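Local coordinates for galactose-binding-like protein (Bacteroides thetaiotaomicron, PDB 7M1B) that is a SusE-like protein of undefined exact function that probably binds carbohydrate, perhaps galactose, through its galactose-binding-like domain, at residues A[221-226]-A[243-248]; A[274-279]-A[368-373]. All blocks are in the same frame, centred on the assembly; numbering follows the deposited sequence.

Both contacts reach the same antiparallel sheet. Contact 1 presses the loop 221-226 onto the short strand 244-245, and contact 2 joins the end of strand 256-274 to the start of strand 370-380. They meet because 244-245 pairs with 370-380: A244 N lies 2.9 Å from M371 O and G246 N 2.8 Å from V369 O, both probable hydrogen bonds. Burial separates them. All eight touching residues of contact 2 are buried, whereas contact 1 has three buried and three exposed among ten. The chemistry differs too: contact 1 mixes a backbone bond and a bridging water with ring contacts and side-chain hydrogen bonds, contact 2 relies on backbone pairing, with ordered waters tying the 274-279 backbone to V370 O and to the Q372 amide. One ethanediol touches both.

Contact 1 of 2, residues A[221-226]-A[243-248]; sequences MDNAGH and YAHGYD. With EDO (1,2-ethanediol), chain B.
At the margin of the antiparallel sheet of a domain of the galactose-binding-like clan, the loop 221-226 lies along the short strand 244-245, with N223 gripping H245, G246 and Y247. Its N donates to H245 O at 3.0 Å, and water 1 links N223 O and M221 O to H245 N. Chi1 of -158° puts N223 CG anti to the backbone N, 3.3 Å from Y247 CE1; the amide stacks on the ring, planes 15° apart, and N223 CB makes a CH-pi contact 3.7 Å from the ring centroid. N223 ND2 donates to G246 O at 3.0 Å. H245 ND1 reaches the same oxygen from the opposite face of its plane, so two side-chain donors hold this carbonyl. Y247 OH donates to D222 OD1 at 2.7 Å, meeting it from above the carboxylate plane. One residue on from N223, A224 O accepts from Y243 OH at 2.6 Å, in the carbonyl plane and on a lone pair. H226 turns its edge to the Y243 face, CD2 standing 3.4 Å above the ring plane toward the rim, while its ND1 is hydrogen-bonded to S230. A loop packed on a short edge of the sheet is consistent with the beta-sandwich of galactose-binding-like domains.

Contact 2 of 2, residues A[274-279]-A[368-373]; sequences WQRSMG and LVVMQQ. With EDO (1,2-ethanediol), chain B.
R276 lies over V370 across the contact, its side chain curling round the valine methyl CG1. CB starts the contact, 3.8 Å from V370 CG1. CG, anti to the backbone N (chi1 170°), stays within van der Waals range of the same methyl. The chain bends at chi2 and chi3; R276 CD swings off, 4.8 Å from V370 CG1, before NE and CZ return to it, and CG1 stands 3.7 Å above the guanidinium plane, toward its rim. At the tip, NH2 is hydrogen-bonded to A286 O, while NH1 donates to the ethanediol O2 at 2.9 Å and makes a weak bond to M278 SD. An alanine here would probably leave A286 O without this donor and open a gap where the guanidinium lay over V370 CG1. At the start of the segment, W274 N donates to Q373 O in an almost straight bond (176° at the hydrogen). W274 O accepts from both Q372 N (2.8 Å) and Q373 N (3.3 Å), which approach from the same face of its plane. Two residues thus face one, a classic beta bulge in the antiparallel pairing of strands 256-274 and 370-380. Beyond the bulge no direct backbone bond joins R276 to V370; water 4 links them, accepting from R276 N and donating to V370 O. Q372 reaches out with CG anti to its backbone N (chi1 -175°) and an extended chain. Its OE1 lies 3.4 Å from W274 CB, taking hydrogen bonds from G237 N and from water 3, which also donates to Q275 O. M371 folds back, setting CE 3.4 Å from W274 O.

Contact 1 of 2, residues A[221-226]-A[243-248]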
ATOM      1  N   MET A 221       0.892   9.743 -19.100  1.00 17.46           N
ATOM      2  CA  MET A 221       1.452   8.395 -19.216  1.00 14.93           C
ATOM      3  C   MET A 221       0.998   7.775 -20.555  1.00 17.65           C
ATOM      4  O   MET A 221       0.804   6.560 -20.619  1.00 18.35           O
ATOM      5  CB  MET A 221       1.087   7.519 -18.005  1.00 16.53           C
ATOM      6  CG  MET A 221       1.845   7.993 -16.692  1.00 16.28           C
ATOM      7  SD  MET A 221       3.613   7.700 -16.849  1.00 17.90           S
ATOM      8  CE  MET A 221       3.661   5.946 -16.573  1.00 17.82           C
ATOM      9  N   ASP A 222       0.771   8.628 -21.545  1.00 16.77           N
ATOM     10  CA  ASP A 222       0.202   8.185 -22.834  1.00 15.79           C
ATOM     11  C   ASP A 222       1.226   8.307 -23.977  1.00 17.55           C
ATOM     12  O   ASP A 222       0.853   8.317 -25.178  1.00 19.50           O
ATOM     13  CB  ASP A 222      -1.067   9.009 -23.181  1.00 18.09           C
ATOM     14  CG  ASP A 222      -0.786  10.455 -23.447  1.00 21.27           C
ATOM     15  OD1 ASP A 222       0.315  10.893 -23.073  1.00 21.54           O
ATOM     16  OD2 ASP A 222      -1.702  11.115 -24.013  1.00 25.43           O
ATOM     17  N   ASN A 223       2.507   8.165 -23.657  1.00 16.72           N
ATOM     18  CA  ASN A 223       3.524   8.224 -24.692  1.00 18.06           C
ATOM     19  C   ASN A 223       3.648   6.823 -25.345  1.00 19.03           C
ATOM     20  O   ASN A 223       3.251   5.762 -24.811  1.00 17.98           O
ATOM     21  CB  ASN A 223       4.867   8.653 -24.075  1.00 17.84           C
ATOM     22  CG  ASN A 223       5.846   9.253 -25.085  1.00 20.78           C
ATOM     23  OD1 ASN A 223       5.531   9.378 -26.295  1.00 21.74           O
ATOM     24  ND2 ASN A 223       7.035   9.606 -24.624  1.00 18.93           N
ATOM     25  N   ALA A 224       4.218   6.804 -26.574  1.00 22.04           N
ATOM     26  CA  ALA A 224       4.723   5.623 -27.273  1.00 21.38           C
ATOM     27  C   ALA A 224       3.578   4.630 -27.524  1.00 21.94           C
ATOM     28  O   ALA A 224       3.746   3.404 -27.448  1.00 20.47           O
ATOM     29  CB  ALA A 224       5.895   4.967 -26.551  1.00 19.29           C
ATOM     30  N   GLY A 225       2.367   5.168 -27.721  1.00 23.24           N
ATOM     31  CA  GLY A 225       1.275   4.352 -28.217  1.00 23.10           C
ATOM     32  C   GLY A 225       0.476   3.641 -27.155  1.00 23.26           C
ATOM     33  O   GLY A 225      -0.470   2.959 -27.481  1.00 26.75           O
ATOM     34  N   HIS A 226       0.734   3.955 -25.857  1.00 18.93           N
ATOM     35  CA  HIS A 226      -0.017   3.257 -24.821  1.00 18.05           C
ATOM     36  C   HIS A 226      -0.669   4.289 -23.893  1.00 16.64           C
ATOM     37  O   HIS A 226      -0.708   5.480 -24.221  1.00 17.65           O
ATOM     38  CB  HIS A 226       0.841   2.225 -24.032  1.00 18.64           C
ATOM     39  CG  HIS A 226       1.023   0.891 -24.679  1.00 27.60           C
ATOM     40  ND1 HIS A 226       0.215  -0.209 -24.312  1.00 27.24           N
ATOM     41  CD2 HIS A 226       1.944   0.429 -25.542  1.00 39.31           C
ATOM     42  CE1 HIS A 226       0.630  -1.275 -24.978  1.00 32.12           C
ATOM     43  NE2 HIS A 226       1.713  -0.901 -25.738  1.00 33.95           N
ATOM     44  N   TYR A 243       3.576  -1.605 -21.787  1.00 15.42           N
ATOM     45  CA  TYR A 243       4.039  -0.633 -20.798  1.00 14.96           C
ATOM     46  C   TYR A 243       3.032   0.519 -20.802  1.00 15.01           C
ATOM     47  O   TYR A 243       2.185   0.615 -21.665  1.00 16.80           O
ATOM     48  CB  TYR A 243       5.368   0.026 -21.278  1.00 16.84           C
ATOM     49  CG  TYR A 243       5.392   0.468 -22.729  1.00 17.54           C
ATOM     50  CD1 TYR A 243       4.789   1.685 -23.165  1.00 18.55           C
ATOM     51  CD2 TYR A 243       6.064  -0.283 -23.690  1.00 18.77           C
ATOM     52  CE1 TYR A 243       4.787   2.068 -24.508  1.00 19.25           C
ATOM     53  CE2 TYR A 243       6.060   0.077 -25.022  1.00 19.10           C
ATOM     54  CZ  TYR A 243       5.499   1.293 -25.423  1.00 18.49           C
ATOM     55  OH  TYR A 243       5.513   1.568 -26.744  1.00 23.58           O
ATOM     56  N   ALA A 244       3.091   1.324 -19.727  1.00 13.98           N
ATOM     57  CA  ALA A 244       2.620   2.721 -19.789  1.00 15.47           C
ATOM     58  C   ALA A 244       3.888   3.578 -19.707  1.00 16.43           C
ATOM     59  O   ALA A 244       4.781   3.350 -18.856  1.00 17.45           O
ATOM     60  CB  ALA A 244       1.694   3.065 -18.628  1.00 15.74           C
ATOM     61  N   HIS A 245       3.985   4.604 -20.549  1.00 16.56           N
ATOM     62  CA  HIS A 245       5.266   5.299 -20.774  1.00 17.54           C
ATOM     63  C   HIS A 245       5.030   6.794 -20.684  1.00 16.06           C
ATOM     64  O   HIS A 245       4.080   7.304 -21.287  1.00 17.36           O
ATOM     65  CB  HIS A 245       5.724   4.991 -22.228  1.00 15.95           C
ATOM     66  CG  HIS A 245       7.168   5.280 -22.493  1.00 15.97           C
ATOM     67  ND1 HIS A 245       7.727   6.570 -22.424  1.00 19.06           N
ATOM     68  CD2 HIS A 245       8.166   4.471 -22.906  1.00 16.82           C
ATOM     69  CE1 HIS A 245       9.025   6.473 -22.738  1.00 21.38           C
ATOM     70  NE2 HIS A 245       9.291   5.216 -23.110  1.00 19.17           N
ATOM     71  N   GLY A 246       5.829   7.420 -19.752  1.00 15.52           N
ATOM     72  CA  GLY A 246       5.760   8.885 -19.668  1.00 17.86           C
ATOM     73  C   GLY A 246       6.653   9.646 -20.643  1.00 19.32           C
ATOM     74  O   GLY A 246       7.050   9.131 -21.677  1.00 17.68           O
ATOM     75  N   TYR A 247       6.742  10.952 -20.368  1.00 17.09           N
ATOM     76  CA  TYR A 247       7.607  11.862 -21.112  1.00 15.28           C
ATOM     77  C   TYR A 247       8.809  12.260 -20.284  1.00 15.55           C
ATOM     78  O   TYR A 247       8.689  12.305 -19.106  1.00 17.36           O
ATOM     79  CB  TYR A 247       6.786  13.072 -21.566  1.00 17.65           C
ATOM     80  CG  TYR A 247       5.585  12.728 -22.424  1.00 16.30           C
ATOM     81  CD1 TYR A 247       5.726  12.620 -23.802  1.00 18.21           C
ATOM     82  CD2 TYR A 247       4.364  12.293 -21.856  1.00 17.50           C
ATOM     83  CE1 TYR A 247       4.652  12.262 -24.616  1.00 18.20           C
ATOM     84  CE2 TYR A 247       3.273  11.936 -22.638  1.00 18.19           C
ATOM     85  CZ  TYR A 247       3.457  11.832 -24.012  1.00 18.80           C
ATOM     86  OH  TYR A 247       2.388  11.443 -24.749  1.00 21.39           O
ATOM     87  N   ASP A 248       9.885  12.703 -20.954  1.00 18.29           N
ATOM     88  CA  ASP A 248      11.051  13.169 -20.255  1.00 19.67           C
ATOM     89  C   ASP A 248      10.746  14.440 -19.484  1.00 18.98           C
ATOM     90  O   ASP A 248      10.140  15.399 -20.006  1.00 21.21           O
ATOM     91  CB  ASP A 248      12.095  13.500 -21.303  1.00 23.25           C
ATOM     92  CG  ASP A 248      12.801  12.336 -21.915  1.00 31.38           C
ATOM     93  OD1 ASP A 248      12.886  11.259 -21.311  1.00 27.14           O
ATOM     94  OD2 ASP A 248      13.476  12.615 -22.883  1.00 52.34           O
TER
HETATM   95  C1  EDO B 501       9.178   1.986 -26.910  1.00 28.39           C
HETATM   96  O1  EDO B 501      10.171   0.967 -26.865  1.00 36.81           O
HETATM   97  C2  EDO B 501       9.142   2.723 -25.618  1.00 30.48           C
HETATM   98  O2  EDO B 501      10.413   2.951 -24.934  1.00 32.60           O
HETATM   99  O   HOH W   1       1.970   4.862 -22.509  1.00 16.30           O
HETATM  100  O   HOH W   2       2.608  10.835 -27.410  1.00 45.61           O

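Contact 2 of 2, residues A[274-279]-A[368-373]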
ATOM      1  N   TRP A 274       5.340  -4.602 -11.890  1.00 16.33           N
ATOM      2  CA  TRP A 274       6.323  -5.028 -12.871  1.00 14.73           C
ATOM      3  C   TRP A 274       6.896  -3.872 -13.658  1.00 14.54           C
ATOM      4  O   TRP A 274       6.143  -3.019 -14.105  1.00 16.19           O
ATOM      5  CB  TRP A 274       5.692  -5.967 -13.916  1.00 16.87           C
ATOM      6  CG  TRP A 274       5.384  -7.329 -13.355  1.00 14.74           C
ATOM      7  CD1 TRP A 274       6.141  -8.447 -13.554  1.00 19.09           C
ATOM      8  CD2 TRP A 274       4.179  -7.744 -12.695  1.00 16.89           C
ATOM      9  NE1 TRP A 274       5.489  -9.554 -13.060  1.00 19.24           N
ATOM     10  CE2 TRP A 274       4.286  -9.147 -12.521  1.00 17.99           C
ATOM     11  CE3 TRP A 274       3.046  -7.081 -12.187  1.00 17.55           C
ATOM     12  CZ2 TRP A 274       3.298  -9.899 -11.844  1.00 21.25           C
ATOM     13  CZ3 TRP A 274       2.045  -7.840 -11.586  1.00 17.39           C
ATOM     14  CH2 TRP A 274       2.178  -9.221 -11.402  1.00 20.43           C
ATOM     15  N   GLN A 275       8.246  -3.891 -13.807  1.00 14.61           N
ATOM     16  CA  GLN A 275       8.939  -2.929 -14.643  1.00 14.62           C
ATOM     17  C   GLN A 275       8.787  -3.313 -16.133  1.00 15.54           C
ATOM     18  O   GLN A 275       8.635  -4.495 -16.474  1.00 17.35           O
ATOM     19  CB  GLN A 275      10.456  -2.967 -14.363  1.00 14.35           C
ATOM     20  CG  GLN A 275      10.790  -2.424 -12.959  1.00 14.37           C
ATOM     21  CD  GLN A 275      12.251  -2.699 -12.676  1.00 18.20           C
ATOM     22  OE1 GLN A 275      13.129  -2.459 -13.510  1.00 18.96           O
ATOM     23  NE2 GLN A 275      12.504  -3.184 -11.467  1.00 19.89           N
ATOM     24  N   ARG A 276       8.921  -2.297 -17.021  1.00 15.01           N
ATOM     25  CA  ARG A 276       8.930  -2.599 -18.469  1.00 14.63           C
ATOM     26  C   ARG A 276      10.239  -3.369 -18.709  1.00 16.65           C
ATOM     27  O   ARG A 276      11.305  -3.105 -18.129  1.00 18.92           O
ATOM     28  CB  ARG A 276       8.950  -1.246 -19.239  1.00 14.69           C
ATOM     29  CG  ARG A 276       9.206  -1.400 -20.740  1.00 15.46           C
ATOM     30  CD  ARG A 276      10.682  -1.292 -21.087  1.00 18.26           C
ATOM     31  NE  ARG A 276      11.194   0.080 -20.791  1.00 17.57           N
ATOM     32  CZ  ARG A 276      11.222   1.083 -21.704  1.00 18.22           C
ATOM     33  NH1 ARG A 276      10.852   0.858 -22.990  1.00 16.89           N
ATOM     34  NH2 ARG A 276      11.610   2.254 -21.295  1.00 20.28           N
ATOM     35  N   SER A 277      10.180  -4.350 -19.633  1.00 16.18           N
ATOM     36  CA  SER A 277      11.214  -5.366 -19.726  1.00 16.21           C
ATOM     37  C   SER A 277      11.762  -5.495 -21.142  1.00 15.23           C
ATOM     38  O   SER A 277      12.968  -5.322 -21.328  1.00 18.57           O
ATOM     39  CB  SER A 277      10.656  -6.664 -19.207  1.00 16.89           C
ATOM     40  OG  SER A 277       9.513  -6.992 -20.036  1.00 17.93           O
ATOM     41  N   MET A 278      10.923  -5.892 -22.145  1.00 16.09           N
ATOM     42  CA  MET A 278      11.323  -6.051 -23.534  1.00 20.56           C
ATOM     43  C   MET A 278      12.528  -6.981 -23.637  1.00 21.07           C
ATOM     44  O   MET A 278      13.509  -6.731 -24.367  1.00 24.85           O
ATOM     45  CB  MET A 278      11.623  -4.676 -24.177  1.00 18.39           C
ATOM     46  CG  MET A 278      10.365  -3.837 -24.212  1.00 16.36           C
ATOM     47  SD  MET A 278      10.703  -2.272 -24.899  1.00 22.14           S
ATOM     48  CE  MET A 278       9.129  -1.615 -24.721  1.00 17.60           C
ATOM     49  N   GLY A 279      12.420  -8.100 -22.936  1.00 20.85           N
ATOM     50  CA  GLY A 279      13.464  -9.108 -22.984  1.00 22.09           C
ATOM     51  C   GLY A 279      14.420  -9.096 -21.778  1.00 23.76           C
ATOM     52  O   GLY A 279      15.189 -10.036 -21.549  1.00 29.46           O
ATOM     53  N   LEU A 368      12.040  10.154 -15.930  1.00 16.05           N
ATOM     54  CA  LEU A 368      11.188   9.408 -16.890  1.00 16.47           C
ATOM     55  C   LEU A 368      10.534   8.281 -16.093  1.00 17.19           C
ATOM     56  O   LEU A 368      11.211   7.601 -15.329  1.00 17.81           O
ATOM     57  CB  LEU A 368      12.015   8.818 -18.024  1.00 17.92           C
ATOM     58  CG  LEU A 368      11.186   8.023 -19.050  1.00 19.32           C
ATOM     59  CD1 LEU A 368      10.217   8.940 -19.791  1.00 23.29           C
ATOM     60  CD2 LEU A 368      12.067   7.250 -20.028  1.00 21.14           C
ATOM     61  N   VAL A 369       9.220   8.086 -16.262  1.00 15.94           N
ATOM     62  CA  VAL A 369       8.522   6.991 -15.591  1.00 14.61           C
ATOM     63  C   VAL A 369       7.995   6.055 -16.668  1.00 16.20           C
ATOM     64  O   VAL A 369       7.181   6.522 -17.432  1.00 16.77           O
ATOM     65  CB  VAL A 369       7.392   7.604 -14.722  1.00 14.73           C
ATOM     66  CG1 VAL A 369       6.602   6.472 -14.051  1.00 16.33           C
ATOM     67  CG2 VAL A 369       8.022   8.464 -13.594  1.00 17.31           C
ATOM     68  N   VAL A 370       8.295   4.742 -16.520  1.00 15.60           N
ATOM     69  CA  VAL A 370       7.786   3.781 -17.508  1.00 15.33           C
ATOM     70  C   VAL A 370       7.597   2.501 -16.683  1.00 17.20           C
ATOM     71  O   VAL A 370       8.499   2.126 -15.923  1.00 18.84           O
ATOM     72  CB  VAL A 370       8.780   3.455 -18.638  1.00 14.48           C
ATOM     73  CG1 VAL A 370       8.131   2.455 -19.617  1.00 16.59           C
ATOM     74  CG2 VAL A 370       9.114   4.713 -19.434  1.00 16.35           C
ATOM     75  N   MET A 371       6.405   1.916 -16.726  1.00 14.64           N
ATOM     76  CA  MET A 371       6.187   0.639 -15.996  1.00 14.08           C
ATOM     77  C   MET A 371       5.408  -0.341 -16.846  1.00 15.04           C
ATOM     78  O   MET A 371       4.861   0.036 -17.844  1.00 16.95           O
ATOM     79  CB  MET A 371       5.440   0.940 -14.705  1.00 17.27           C
ATOM     80  CG  MET A 371       6.430   1.578 -13.640  1.00 22.60           C
ATOM     81  SD  MET A 371       8.084   0.716 -13.185  1.00 25.15           S
ATOM     82  CE  MET A 371       7.381  -0.529 -12.105  1.00 19.27           C
ATOM     83  N   GLN A 372       5.281  -1.615 -16.373  1.00 13.78           N
ATOM     84  CA  GLN A 372       4.655  -2.626 -17.254  1.00 15.60           C
ATOM     85  C   GLN A 372       3.280  -3.002 -16.694  1.00 15.41           C
ATOM     86  O   GLN A 372       2.353  -3.284 -17.462  1.00 15.59           O
ATOM     87  CB  GLN A 372       5.504  -3.926 -17.285  1.00 16.34           C
ATOM     88  CG  GLN A 372       5.025  -5.001 -18.238  1.00 15.98           C
ATOM     89  CD  GLN A 372       5.976  -6.166 -18.084  1.00 15.01           C
ATOM     90  OE1 GLN A 372       5.821  -7.024 -17.181  1.00 17.64           O
ATOM     91  NE2 GLN A 372       6.946  -6.268 -18.979  1.00 18.50           N
ATOM     92  N   GLN A 373       3.140  -3.120 -15.370  1.00 15.27           N
ATOM     93  CA  GLN A 373       1.898  -3.747 -14.832  1.00 14.27           C
ATOM     94  C   GLN A 373       1.777  -3.468 -13.337  1.00 14.47           C
ATOM     95  O   GLN A 373       2.814  -3.459 -12.649  1.00 17.17           O
ATOM     96  CB  GLN A 373       1.909  -5.269 -15.101  1.00 17.15           C
ATOM     97  CG  GLN A 373       0.517  -5.904 -14.965  1.00 16.23           C
ATOM     98  CD  GLN A 373      -0.439  -5.814 -16.160  1.00 16.16           C
ATOM     99  OE1 GLN A 373      -1.595  -6.193 -16.027  1.00 18.54           O
ATOM    100  NE2 GLN A 373      -0.122  -5.037 -17.188  1.00 16.88           N
TER
HETATM  101  C1  EDO B 501       9.178   1.986 -26.910  1.00 28.39           C
HETATM  102  O1  EDO B 501      10.171   0.967 -26.865  1.00 36.81           O
HETATM  103  C2  EDO B 501       9.142   2.723 -25.618  1.00 30.48           C
HETATM  104  O2  EDO B 501      10.413   2.951 -24.934  1.00 32.60           O
HETATM  105  O   HOH W   3       8.474  -7.183 -16.047  1.00 19.34           O
HETATM  106  O   HOH W   4      10.269   0.006 -16.186  1.00 17.88           O
HETATM  107  O   HOH W   5       7.546  -4.473 -21.270  1.00 17.56           O